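Local coordinates for phosphoenolpyruvate-protein phosphotransferase (Acinetobacter sp., PDB 3CI6), which probably transfers the phosphoryl group of phosphoenolpyruvate to a protein histidine, with magnesium as cofactor, and is represented here by its GAF domain, at residues G110-V122 against V131-S143. Sequence-based numbering, arbitrary orientation.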
ATOM      1  N   GLY B 110      28.616   9.407   4.577  1.00 22.08           N
ATOM      2  CA  GLY B 110      29.882   9.066   5.221  1.00 22.42           C
ATOM      3  C   GLY B 110      30.913   8.403   4.314  1.00 22.49           C
ATOM      4  O   GLY B 110      30.903   8.589   3.094  1.00 22.36           O
ATOM      5  N   GLU B 111      31.791   7.614   4.930  1.00 22.63           N
ATOM      6  CA  GLU B 111      32.918   6.962   4.244  1.00 22.79           C
ATOM      7  C   GLU B 111      32.481   5.813   3.336  1.00 22.75           C
ATOM      8  O   GLU B 111      33.050   5.618   2.257  1.00 23.20           O
ATOM      9  CB  GLU B 111      33.916   6.382   5.265  1.00 22.94           C
ATOM     10  CG  GLU B 111      34.277   7.274   6.446  1.00 23.80           C
ATOM     11  CD  GLU B 111      35.004   8.544   6.051  1.00 24.52           C
ATOM     12  OE1 GLU B 111      35.350   8.711   4.857  1.00 25.25           O
ATOM     13  OE2 GLU B 111      35.228   9.376   6.953  1.00 25.33           O
ATOM     14  N   GLU B 112      31.466   5.072   3.782  1.00 22.63           N
ATOM     15  CA  GLU B 112      31.075   3.773   3.198  1.00 22.27           C
ATOM     16  C   GLU B 112      30.743   3.844   1.707  1.00 21.89           C
ATOM     17  O   GLU B 112      30.201   4.847   1.235  1.00 22.79           O
ATOM     18  CB  GLU B 112      29.859   3.207   3.948  1.00 22.47           C
ATOM     19  CG  GLU B 112      30.001   3.127   5.478  1.00 23.50           C
ATOM     20  CD  GLU B 112      30.265   1.723   6.006  1.00 24.54           C
ATOM     21  OE1 GLU B 112      30.896   0.911   5.296  1.00 26.73           O
ATOM     22  OE2 GLU B 112      29.836   1.435   7.138  1.00 23.49           O
ATOM     23  N   ILE B 113      31.072   2.776   0.972  1.00 20.80           N
ATOM     24  CA  ILE B 113      30.731   2.647  -0.451  1.00 20.72           C
ATOM     25  C   ILE B 113      29.735   1.483  -0.607  1.00 17.76           C
ATOM     26  O   ILE B 113      29.922   0.375  -0.061  1.00 17.12           O
ATOM     27  CB  ILE B 113      31.997   2.433  -1.333  1.00 20.87           C
ATOM     28  CG1 ILE B 113      31.789   2.934  -2.764  1.00 22.24           C
ATOM     29  CG2 ILE B 113      32.429   0.970  -1.378  1.00 22.89           C
ATOM     30  CD1 ILE B 113      33.069   3.476  -3.400  1.00 22.69           C
ATOM     31  N   TYR B 114      28.661   1.754  -1.335  1.00 15.44           N
ATOM     32  CA  TYR B 114      27.642   0.754  -1.579  1.00 13.12           C
ATOM     33  C   TYR B 114      27.579   0.452  -3.058  1.00 12.51           C
ATOM     34  O   TYR B 114      27.138   1.285  -3.848  1.00 14.05           O
ATOM     35  CB  TYR B 114      26.272   1.250  -1.073  1.00 12.77           C
ATOM     36  CG  TYR B 114      26.281   1.556   0.410  1.00 10.35           C
ATOM     37  CD1 TYR B 114      26.313   0.551   1.329  1.00 10.82           C
ATOM     38  CD2 TYR B 114      26.223   2.872   0.875  1.00 11.59           C
ATOM     39  CE1 TYR B 114      26.353   0.812   2.691  1.00 12.29           C
ATOM     40  CE2 TYR B 114      26.235   3.154   2.240  1.00 11.19           C
ATOM     41  CZ  TYR B 114      26.308   2.118   3.140  1.00 11.65           C
ATOM     42  OH  TYR B 114      26.345   2.358   4.500  1.00 13.04           O
ATOM     43  N   ASN B 115      27.947  -0.768  -3.421  1.00 10.35           N
ATOM     44  CA  ASN B 115      28.027  -1.160  -4.815  1.00 11.20           C
ATOM     45  C   ASN B 115      26.781  -1.806  -5.360  1.00  9.97           C
ATOM     46  O   ASN B 115      26.777  -2.265  -6.492  1.00 11.11           O
ATOM     47  CB  ASN B 115      29.222  -2.073  -5.031  1.00 11.95           C
ATOM     48  CG  ASN B 115      30.536  -1.324  -4.881  1.00 14.81           C
ATOM     49  OD1 ASN B 115      30.678  -0.208  -5.387  1.00 20.75           O
ATOM     50  ND2 ASN B 115      31.434  -1.874  -4.105  1.00 21.57           N
ATOM     51  N   SER B 116      25.712  -1.850  -4.566  1.00  8.14           N
ATOM     52  CA  SER B 116      24.395  -2.211  -5.084  1.00  8.03           C
ATOM     53  C   SER B 116      23.396  -1.115  -4.700  1.00  7.79           C
ATOM     54  O   SER B 116      23.485  -0.535  -3.629  1.00  8.41           O
ATOM     55  CB  SER B 116      23.941  -3.562  -4.533  1.00  9.06           C
ATOM     56  OG  SER B 116      23.376  -3.399  -3.244  1.00 16.89           O
ATOM     57  N   PHE B 117      22.463  -0.836  -5.607  1.00  7.02           N
ATOM     58  CA  PHE B 117      21.464   0.204  -5.409  1.00  6.62           C
ATOM     59  C   PHE B 117      20.141  -0.314  -5.956  1.00  6.33           C
ATOM     60  O   PHE B 117      20.063  -0.712  -7.103  1.00  7.18           O
ATOM     61  CB  PHE B 117      21.842   1.454  -6.202  1.00  6.29           C
ATOM     62  CG  PHE B 117      20.826   2.565  -6.133  1.00  7.20           C
ATOM     63  CD1 PHE B 117      19.807   2.628  -7.060  1.00  7.38           C
ATOM     64  CD2 PHE B 117      20.874   3.544  -5.153  1.00  8.58           C
ATOM     65  CE1 PHE B 117      18.896   3.630  -7.037  1.00  7.72           C
ATOM     66  CE2 PHE B 117      19.943   4.578  -5.115  1.00  9.50           C
ATOM     67  CZ  PHE B 117      18.938   4.602  -6.035  1.00  9.64           C
ATOM     68  N   LEU B 118      19.119  -0.252  -5.130  1.00  5.74           N
ATOM     69  CA  LEU B 118      17.766  -0.590  -5.531  1.00  6.26           C
ATOM     70  C   LEU B 118      16.854   0.535  -5.084  1.00  5.92           C
ATOM     71  O   LEU B 118      16.613   0.721  -3.892  1.00  5.83           O
ATOM     72  CB  LEU B 118      17.351  -1.924  -4.910  1.00  6.12           C
ATOM     73  CG  LEU B 118      15.893  -2.345  -4.984  1.00  7.96           C
ATOM     74  CD1 LEU B 118      15.308  -2.262  -6.375  1.00 10.71           C
ATOM     75  CD2 LEU B 118      15.742  -3.791  -4.425  1.00  9.26           C
ATOM     76  N   GLY B 119      16.422   1.345  -6.041  1.00  4.95           N
ATOM     77  CA  GLY B 119      15.582   2.538  -5.744  1.00  5.20           C
ATOM     78  C   GLY B 119      14.189   2.321  -6.300  1.00  5.12           C
ATOM     79  O   GLY B 119      14.049   1.850  -7.451  1.00  4.97           O
ATOM     80  N   VAL B 120      13.177   2.648  -5.491  1.00  4.67           N
ATOM     81  CA  VAL B 120      11.801   2.366  -5.812  1.00  5.34           C
ATOM     82  C   VAL B 120      11.007   3.663  -5.606  1.00  5.59           C
ATOM     83  O   VAL B 120      11.112   4.291  -4.546  1.00  6.00           O
ATOM     84  CB  VAL B 120      11.232   1.250  -4.918  1.00  6.69           C
ATOM     85  CG1 VAL B 120       9.821   0.955  -5.342  1.00  7.34           C
ATOM     86  CG2 VAL B 120      12.101   0.013  -5.011  1.00  8.64           C
ATOM     87  N   PRO B 121      10.268   4.092  -6.622  1.00  5.45           N
ATOM     88  CA  PRO B 121       9.529   5.352  -6.432  1.00  4.76           C
ATOM     89  C   PRO B 121       8.293   5.147  -5.573  1.00  5.91           C
ATOM     90  O   PRO B 121       7.613   4.119  -5.673  1.00  8.09           O
ATOM     91  CB  PRO B 121       9.116   5.700  -7.829  1.00  5.56           C
ATOM     92  CG  PRO B 121       9.015   4.400  -8.514  1.00  6.61           C
ATOM     93  CD  PRO B 121      10.051   3.517  -7.949  1.00  5.60           C
ATOM     94  N   VAL B 122       7.988   6.159  -4.754  1.00  5.02           N
ATOM     95  CA  VAL B 122       6.757   6.199  -3.943  1.00  4.75           C
ATOM     96  C   VAL B 122       5.867   7.166  -4.711  1.00  5.69           C
ATOM     97  O   VAL B 122       6.184   8.358  -4.815  1.00  6.47           O
ATOM     98  CB  VAL B 122       7.031   6.660  -2.497  1.00  4.64           C
ATOM     99  CG1 VAL B 122       5.731   6.585  -1.737  1.00  5.48           C
ATOM    100  CG2 VAL B 122       8.113   5.812  -1.832  1.00  4.77           C
ATOM    101  N   VAL B 131      11.307   8.429  -2.573  1.00  4.25           N
ATOM    102  CA  VAL B 131      12.073   7.326  -3.126  1.00  4.46           C
ATOM    103  C   VAL B 131      12.580   6.485  -1.975  1.00  5.31           C
ATOM    104  O   VAL B 131      13.164   6.977  -1.041  1.00  5.28           O
ATOM    105  CB  VAL B 131      13.258   7.830  -3.975  1.00  4.69           C
ATOM    106  CG1 VAL B 131      14.086   6.618  -4.440  1.00  5.89           C
ATOM    107  CG2 VAL B 131      12.768   8.698  -5.147  1.00  5.65           C
ATOM    108  N   LEU B 132      12.346   5.182  -2.080  1.00  5.66           N
ATOM    109  CA  LEU B 132      12.907   4.211  -1.157  1.00  6.76           C
ATOM    110  C   LEU B 132      14.190   3.656  -1.746  1.00  6.95           C
ATOM    111  O   LEU B 132      14.240   3.319  -2.934  1.00  8.69           O
ATOM    112  CB  LEU B 132      11.903   3.099  -0.931  1.00  7.01           C
ATOM    113  CG  LEU B 132      12.578   2.063  -0.070  1.00 11.79           C
ATOM    114  CD1 LEU B 132      12.127   2.215   1.272  1.00 13.88           C
ATOM    115  CD2 LEU B 132      12.597   0.666  -0.648  1.00 15.79           C
ATOM    116  N   VAL B 133      15.243   3.594  -0.926  1.00  6.36           N
ATOM    117  CA  VAL B 133      16.540   3.130  -1.382  1.00  7.44           C
ATOM    118  C   VAL B 133      17.009   1.962  -0.529  1.00  8.70           C
ATOM    119  O   VAL B 133      17.021   2.056   0.693  1.00  9.87           O
ATOM    120  CB  VAL B 133      17.547   4.266  -1.299  1.00  7.30           C
ATOM    121  CG1 VAL B 133      18.926   3.754  -1.598  1.00  9.33           C
ATOM    122  CG2 VAL B 133      17.137   5.436  -2.245  1.00  7.93           C
ATOM    123  N   VAL B 134      17.401   0.869  -1.169  1.00  6.70           N
ATOM    124  CA  VAL B 134      18.060  -0.266  -0.546  1.00  7.19           C
ATOM    125  C   VAL B 134      19.479  -0.303  -1.095  1.00  6.10           C
ATOM    126  O   VAL B 134      19.699  -0.223  -2.321  1.00  6.06           O
ATOM    127  CB  VAL B 134      17.277  -1.561  -0.824  1.00  7.93           C
ATOM    128  CG1 VAL B 134      18.128  -2.775  -0.607  1.00  8.88           C
ATOM    129  CG2 VAL B 134      15.993  -1.612   0.012  1.00  7.91           C
ATOM    130  N   GLN B 135      20.462  -0.356  -0.216  1.00  5.68           N
ATOM    131  CA  GLN B 135      21.872  -0.386  -0.629  1.00  7.33           C
ATOM    132  C   GLN B 135      22.615  -1.485   0.099  1.00  6.94           C
ATOM    133  O   GLN B 135      22.288  -1.813   1.236  1.00  6.20           O
ATOM    134  CB  GLN B 135      22.573   0.933  -0.335  1.00  7.39           C
ATOM    135  CG  GLN B 135      22.091   2.057  -1.232  1.00  9.07           C
ATOM    136  CD  GLN B 135      22.692   3.379  -0.810  1.00 10.57           C
ATOM    137  OE1 GLN B 135      22.413   3.896   0.286  1.00 13.19           O
ATOM    138  NE2 GLN B 135      23.581   3.908  -1.656  1.00 12.84           N
ATOM    139  N   ASN B 136      23.628  -2.035  -0.550  1.00  8.25           N
ATOM    140  CA  ASN B 136      24.499  -3.010   0.057  1.00  8.31           C
ATOM    141  C   ASN B 136      25.928  -2.710  -0.345  1.00  9.86           C
ATOM    142  O   ASN B 136      26.192  -2.137  -1.409  1.00  9.59           O
ATOM    143  CB  ASN B 136      24.102  -4.403  -0.375  1.00  8.83           C
ATOM    144  CG  ASN B 136      22.769  -4.751   0.122  1.00 12.57           C
ATOM    145  OD1 ASN B 136      22.650  -5.234   1.253  1.00 11.55           O
ATOM    146  ND2 ASN B 136      21.735  -4.466  -0.679  1.00 15.40           N
ATOM    147  N   LYS B 137      26.843  -3.108   0.527  1.00 10.31           N
ATOM    148  CA  LYS B 137      28.256  -2.848   0.274  1.00 11.64           C
ATOM    149  C   LYS B 137      28.750  -3.505  -1.017  1.00 11.98           C
ATOM    150  O   LYS B 137      29.365  -2.854  -1.873  1.00 13.09           O
ATOM    151  CB  LYS B 137      29.057  -3.283   1.496  1.00 12.14           C
ATOM    152  CG  LYS B 137      28.869  -2.353   2.658  1.00 12.53           C
ATOM    153  CD  LYS B 137      29.377  -2.996   3.941  1.00 15.18           C
ATOM    154  CE  LYS B 137      29.097  -2.125   5.130  1.00 18.31           C
ATOM    155  NZ  LYS B 137      29.831  -2.669   6.313  1.00 21.80           N
ATOM    156  N   GLN B 138      28.435  -4.765  -1.180  1.00 10.98           N
ATOM    157  CA  GLN B 138      28.836  -5.512  -2.356  1.00 13.49           C
ATOM    158  C   GLN B 138      27.772  -5.468  -3.424  1.00 11.99           C
ATOM    159  O   GLN B 138      26.603  -5.259  -3.106  1.00 12.14           O
ATOM    160  CB  GLN B 138      29.043  -6.958  -1.946  1.00 13.96           C
ATOM    161  CG  GLN B 138      30.192  -7.116  -0.963  1.00 16.98           C
ATOM    162  CD  GLN B 138      30.025  -8.291  -0.021  1.00 19.68           C
ATOM    163  OE1 GLN B 138      28.918  -8.825   0.151  1.00 30.09           O
ATOM    164  NE2 GLN B 138      31.135  -8.700   0.608  1.00 25.54           N
ATOM    165  N   PRO B 139      28.143  -5.733  -4.680  1.00 11.10           N
ATOM    166  CA  PRO B 139      27.124  -5.909  -5.714  1.00 10.15           C
ATOM    167  C   PRO B 139      26.176  -7.056  -5.296  1.00  9.74           C
ATOM    168  O   PRO B 139      26.623  -8.062  -4.742  1.00 10.46           O
ATOM    169  CB  PRO B 139      27.943  -6.273  -6.960  1.00 10.78           C
ATOM    170  CG  PRO B 139      29.307  -5.797  -6.696  1.00 10.62           C
ATOM    171  CD  PRO B 139      29.498  -5.980  -5.217  1.00 11.11           C
ATOM    172  N   GLN B 140      24.881  -6.895  -5.562  1.00  8.50           N
ATOM    173  CA  GLN B 140      23.841  -7.877  -5.195  1.00  9.66           C
ATOM    174  C   GLN B 140      22.780  -7.896  -6.290  1.00  8.98           C
ATOM    175  O   GLN B 140      22.302  -6.837  -6.694  1.00  8.52           O
ATOM    176  CB  GLN B 140      23.122  -7.498  -3.885  1.00  9.65           C
ATOM    177  CG  GLN B 140      23.973  -7.328  -2.671  1.00 14.19           C
ATOM    178  CD  GLN B 140      24.387  -8.640  -2.093  1.00 15.16           C
ATOM    179  OE1 GLN B 140      23.743  -9.146  -1.176  1.00 19.25           O
ATOM    180  NE2 GLN B 140      25.405  -9.245  -2.663  1.00 14.96           N
ATOM    181  N   ASP B 141      22.348  -9.078  -6.686  1.00  9.18           N
ATOM    182  CA  ASP B 141      21.301  -9.274  -7.675  1.00  9.60           C
ATOM    183  C   ASP B 141      20.033  -9.541  -6.899  1.00  9.94           C
ATOM    184  O   ASP B 141      19.879 -10.604  -6.271  1.00 11.90           O
ATOM    185  CB  ASP B 141      21.649 -10.455  -8.599  1.00 10.37           C
ATOM    186  CG  ASP B 141      20.610 -10.688  -9.683  1.00 14.54           C
ATOM    187  OD1 ASP B 141      19.507 -10.124  -9.616  1.00 23.71           O
ATOM    188  OD2 ASP B 141      20.909 -11.467 -10.626  1.00 21.29           O
ATOM    189  N   PHE B 142      19.144  -8.559  -6.918  1.00  9.25           N
ATOM    190  CA  PHE B 142      17.837  -8.674  -6.266  1.00  8.98           C
ATOM    191  C   PHE B 142      16.752  -9.025  -7.257  1.00  9.41           C
ATOM    192  O   PHE B 142      16.656  -8.404  -8.316  1.00  9.87           O
ATOM    193  CB  PHE B 142      17.488  -7.413  -5.503  1.00 10.34           C
ATOM    194  CG  PHE B 142      18.314  -7.248  -4.278  1.00 11.16           C
ATOM    195  CD1 PHE B 142      18.268  -8.180  -3.267  1.00 11.47           C
ATOM    196  CD2 PHE B 142      19.184  -6.225  -4.172  1.00 12.31           C
ATOM    197  CE1 PHE B 142      19.073  -8.065  -2.173  1.00 12.87           C
ATOM    198  CE2 PHE B 142      20.001  -6.082  -3.064  1.00 12.87           C
ATOM    199  CZ  PHE B 142      19.947  -7.008  -2.065  1.00 11.40           C
ATOM    200  N   SER B 143      15.927 -10.003  -6.895  1.00  9.53           N
ATOM    201  CA  SER B 143      14.953 -10.573  -7.782  1.00 10.62           C
ATOM    202  C   SER B 143      13.663  -9.772  -7.857  1.00 10.40           C
ATOM    203  O   SER B 143      13.437  -8.806  -7.122  1.00  9.50           O
ATOM    204  CB  SER B 143      14.581 -11.984  -7.297  1.00 10.46           C
ATOM    205  OG  SER B 143      13.601 -11.947  -6.285  1.00 13.97           O
TER
HETATM  206  O   HOH W   1      24.367   2.414  -3.793  1.00 26.87           O
HETATM  207  O   HOH W   2      20.743  -2.782  -3.368  1.00 22.65           O
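A beta hairpin of the GAF-domain sheet, strands 116-124 and 127-136, brings Leu118 against Val134 and Val120 against Leu132, each a hydrogen-bonded pair. Val134 N reaches Leu118 O at 2.8 Å, nearly straight at 170°, and Val120 N donates to Leu132 O at 2.8 Å. Toward Ser116 and Asn136 the pairing slackens: Asn136 N to Ser116 O is a weak bond of 3.4 Å. Two waters bridge the strands here. One accepts from Gln135 NE2 at 2.7 Å and donates to the carbonyls of Tyr114 and Ser116; the other joins Ser116 OG to Val134 O. Gln135, its CG beside its own backbone N (chi1 -70°), runs across the Tyr114 side chain at about a right angle, NE2 3.8 Å from Tyr114 CD2. Phe117 swings its ring over toward Val133 on the same face (chi1 176°, CG opposite the backbone N), bringing CE2 to 3.8 Å from Val133 CG1. Just outside the paired strands, Asn115 N donates to Lys137 O (3.0 Å), from above the carbonyl plane. Helix 144-167 packs on Leu118, Val122 and Leu132, helix 80-88 on Phe117, Val131 and Val133, while strands 44-51 and 92-94 flank the hairpin in the sheet.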